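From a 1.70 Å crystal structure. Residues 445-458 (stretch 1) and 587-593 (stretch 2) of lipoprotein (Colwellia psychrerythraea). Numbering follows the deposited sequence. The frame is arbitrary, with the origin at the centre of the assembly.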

# COMPACT_ATOMS: atom_id res chain seq x y z
N HIS A 445 -10.97 2.86 3.07
CA HIS A 445 -11.27 4.02 3.92
C HIS A 445 -12.03 3.59 5.18
O HIS A 445 -11.68 3.93 6.32
CB HIS A 445 -12.05 5.10 3.17
CG HIS A 445 -12.44 6.23 4.08
ND1 HIS A 445 -11.49 7.11 4.57
CD2 HIS A 445 -13.60 6.50 4.75
CE1 HIS A 445 -12.08 7.94 5.44
NE2 HIS A 445 -13.35 7.58 5.59
N TRP A 446 -13.08 2.78 5.01
CA TRP A 446 -13.90 2.40 6.12
C TRP A 446 -13.01 1.66 7.16
O TRP A 446 -13.10 1.94 8.36
CB TRP A 446 -15.08 1.55 5.65
CG TRP A 446 -16.21 1.44 6.64
CD1 TRP A 446 -16.51 0.37 7.44
CD2 TRP A 446 -17.26 2.38 6.84
NE1 TRP A 446 -17.66 0.59 8.12
CE2 TRP A 446 -18.14 1.82 7.79
CE3 TRP A 446 -17.54 3.65 6.30
CZ2 TRP A 446 -19.28 2.48 8.23
CZ3 TRP A 446 -18.67 4.27 6.74
CH2 TRP A 446 -19.56 3.68 7.64
N GLN A 447 -12.18 0.76 6.69
CA GLN A 447 -11.36 -0.09 7.57
C GLN A 447 -10.28 0.72 8.24
O GLN A 447 -10.20 0.72 9.49
CB GLN A 447 -10.80 -1.26 6.80
CG GLN A 447 -9.88 -2.18 7.55
CD GLN A 447 -8.47 -1.69 7.54
OE1 GLN A 447 -7.82 -1.67 6.51
NE2 GLN A 447 -7.92 -1.44 8.77
N ILE A 448 -9.53 1.46 7.43
CA ILE A 448 -8.39 2.26 8.00
C ILE A 448 -8.87 3.33 8.99
O ILE A 448 -8.32 3.52 10.06
CB ILE A 448 -7.56 2.85 6.86
CG1 ILE A 448 -6.73 1.73 6.25
CG2 ILE A 448 -6.66 4.05 7.30
CD1 ILE A 448 -6.10 2.07 4.95
N ALA A 449 -9.92 4.04 8.64
CA ALA A 449 -10.48 5.02 9.51
C ALA A 449 -11.02 4.45 10.82
O ALA A 449 -10.76 4.99 11.92
CB ALA A 449 -11.61 5.83 8.73
N LEU A 450 -11.72 3.31 10.75
CA LEU A 450 -12.11 2.63 11.99
C LEU A 450 -10.89 2.24 12.83
O LEU A 450 -10.93 2.37 14.04
CB LEU A 450 -13.05 1.44 11.72
CG LEU A 450 -14.46 1.81 11.34
CD1 LEU A 450 -15.24 0.54 10.80
CD2 LEU A 450 -15.24 2.49 12.58
N ASN A 451 -9.83 1.73 12.20
CA ASN A 451 -8.67 1.34 12.97
C ASN A 451 -8.06 2.56 13.65
O ASN A 451 -7.71 2.47 14.84
CB ASN A 451 -7.65 0.72 12.08
CG ASN A 451 -6.59 -0.06 12.83
OD1 ASN A 451 -6.47 -0.01 14.10
ND2 ASN A 451 -5.80 -0.78 12.08
N LEU A 452 -8.02 3.71 12.95
CA LEU A 452 -7.48 4.91 13.57
C LEU A 452 -8.29 5.35 14.76
O LEU A 452 -7.74 5.79 15.78
CB LEU A 452 -7.46 6.05 12.58
CG LEU A 452 -6.42 6.00 11.52
CD1 LEU A 452 -6.72 7.18 10.47
CD2 LEU A 452 -4.95 6.04 12.07
N ASP A 453 -9.63 5.14 14.70
CA ASP A 453 -10.49 5.49 15.79
C ASP A 453 -10.33 4.64 17.12
O ASP A 453 -10.90 5.02 18.17
CB ASP A 453 -11.95 5.40 15.39
CG ASP A 453 -12.46 6.60 14.62
OD1 ASP A 453 -11.92 7.72 14.71
OD2 ASP A 453 -13.47 6.35 13.86
N GLN A 454 -9.59 3.54 17.07
CA GLN A 454 -9.35 2.72 18.25
C GLN A 454 -8.31 3.29 19.16
O GLN A 454 -7.19 2.78 19.31
CB GLN A 454 -9.10 1.25 17.86
CG GLN A 454 -10.15 0.69 16.87
CD GLN A 454 -11.60 0.95 17.26
OE1 GLN A 454 -12.36 1.54 16.46
NE2 GLN A 454 -11.96 0.60 18.45
N ALA A 455 -8.65 4.40 19.76
CA ALA A 455 -7.65 5.21 20.40
C ALA A 455 -7.14 4.59 21.70
O ALA A 455 -6.11 5.08 22.23
CB ALA A 455 -8.23 6.61 20.73
N GLU A 456 -7.85 3.62 22.23
CA GLU A 456 -7.34 2.83 23.38
C GLU A 456 -6.22 1.85 23.05
O GLU A 456 -5.60 1.37 23.99
CB GLU A 456 -8.47 2.13 24.07
CG GLU A 456 -8.94 0.87 23.45
CD GLU A 456 -9.78 0.97 22.17
OE1 GLU A 456 -10.05 2.04 21.53
OE2 GLU A 456 -10.22 -0.15 21.81
N LEU A 457 -5.89 1.60 21.78
CA LEU A 457 -4.84 0.66 21.40
C LEU A 457 -3.53 1.44 21.36
O LEU A 457 -3.51 2.64 21.06
CB LEU A 457 -5.13 0.08 20.02
CG LEU A 457 -6.39 -0.79 19.95
CD1 LEU A 457 -6.57 -1.31 18.52
CD2 LEU A 457 -6.40 -1.95 20.96
N PRO A 458 -2.45 0.76 21.64
CA PRO A 458 -1.12 1.30 21.40
C PRO A 458 -1.01 1.88 20.02
O PRO A 458 -1.61 1.33 19.08
CB PRO A 458 -0.17 0.08 21.54
CG PRO A 458 -0.97 -1.03 21.89
CD PRO A 458 -2.43 -0.66 21.96
N VAL A 587 -14.32 -8.10 13.08
CA VAL A 587 -13.23 -8.01 12.14
C VAL A 587 -12.55 -6.61 12.13
O VAL A 587 -11.35 -6.46 12.05
CB VAL A 587 -13.68 -8.41 10.72
CG1 VAL A 587 -12.56 -8.18 9.65
CG2 VAL A 587 -14.10 -9.87 10.73
N LEU A 588 -13.38 -5.59 12.19
CA LEU A 588 -12.89 -4.22 11.96
C LEU A 588 -12.49 -3.48 13.24
O LEU A 588 -11.61 -2.61 13.20
CB LEU A 588 -13.98 -3.42 11.25
CG LEU A 588 -14.29 -3.81 9.79
CD1 LEU A 588 -15.48 -3.05 9.25
CD2 LEU A 588 -13.05 -3.51 8.96
N LEU A 589 -13.26 -3.66 14.31
CA LEU A 589 -13.09 -2.74 15.46
C LEU A 589 -11.92 -3.08 16.34
O LEU A 589 -11.60 -2.34 17.29
CB LEU A 589 -14.39 -2.59 16.27
CG LEU A 589 -15.66 -2.07 15.54
CD1 LEU A 589 -16.91 -1.99 16.51
CD2 LEU A 589 -15.37 -0.72 14.78
N ASN A 590 -11.28 -4.22 16.08
CA ASN A 590 -10.06 -4.58 16.75
C ASN A 590 -8.81 -4.26 15.94
O ASN A 590 -7.70 -4.58 16.37
CB ASN A 590 -10.12 -6.06 17.18
CG ASN A 590 -11.33 -6.36 18.07
OD1 ASN A 590 -11.39 -5.82 19.18
ND2 ASN A 590 -12.27 -7.14 17.62
N GLY A 591 -8.95 -3.56 14.83
CA GLY A 591 -7.81 -3.07 14.07
C GLY A 591 -7.22 -4.14 13.16
O GLY A 591 -7.57 -5.30 13.22
N ALA A 592 -6.25 -3.72 12.36
CA ALA A 592 -5.51 -4.61 11.51
C ALA A 592 -4.63 -5.51 12.36
O ALA A 592 -3.90 -5.03 13.24
CB ALA A 592 -4.62 -3.79 10.47
N VAL A 593 -4.71 -6.80 12.12
CA VAL A 593 -4.07 -7.82 12.99
C VAL A 593 -3.61 -9.01 12.12
O VAL A 593 -4.09 -9.22 11.03
CB VAL A 593 -5.05 -8.34 14.06
CG1 VAL A 593 -5.35 -7.25 15.18
CG2 VAL A 593 -6.43 -8.78 13.39
O HOH W 1 -9.60 -2.18 11.26
O HOH W 2 -10.02 -1.79 19.61

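Where a helix packs against a chain that is just leaving a helix of its own, the fit often combines branched side chains that interlock with a place where a missing side chain lets the backbones come close. The contact between residues 445-458 and 587-593 of this lipoprotein illustrates the principle on a small scale, burying 447 Å² in all.

The principal bump is Leu588. Its CA-to-CB bond points toward the helix of the first stretch, and its two methyl groups settle among side chains spaced three and four residues apart, the interval that brings residues to the same side of a helix. Leu588 CD1 lies 4.0 Å from Trp446 CD1, near the plane of the indole and at its edge, and 3.9 Å from Leu450 CD1. Leu588 CD2 rests 3.7 Å from Gln447 CG, so the aliphatic part of a polar side chain completes the hollow. Leu450, which itself points toward the second stretch, is shared: its CD1 also lies 4.2 Å from Leu589 CD2, and its CD2 is 3.9 Å from Leu589 CD2. Leu589 starts out sideways, but its end comes nearer and so extends the apolar patch.

The leucines stand at the first two positions of a type I beta turn, Leu588 to Gly591, closed by a hydrogen bond from Gly591 N to Leu588 O of 3.3 Å, and Asn590 points its CB away from the helix. The CA atoms of Asn451 and Gly591 are 4.6 Å apart, and Asn451 OD1, as modelled, is 3.3 Å from Gly591 CA. A CB on Gly591 would fall 2.7 Å from that OD1, a clash, and the positive phi of 81° favours glycine independently. The amide of Asn451 is probably turned over in the model, so its polar pairing with the backbone of Ala592 is best left open; the small side chain of Ala592 fits beside it. Leu457, held at the end of a second type I turn, points toward the other stretch and brings its CD1 to 4.1 Å from Asn590 O.

Two waters bridge the stretches. Water 1 accepts a hydrogen bond from Gln447 NE2 (3.1 Å) and donates one to Leu588 O (2.8 Å), linking the helix to a carbonyl at the start of the turn. Water 2 donates to both Glu456 OE2 (2.8 Å) and Leu589 O (2.9 Å), bridging a side chain that makes no direct contact. The apolar side chains interlock, the chains come closest at the glycine, and two waters link polar groups across the contact.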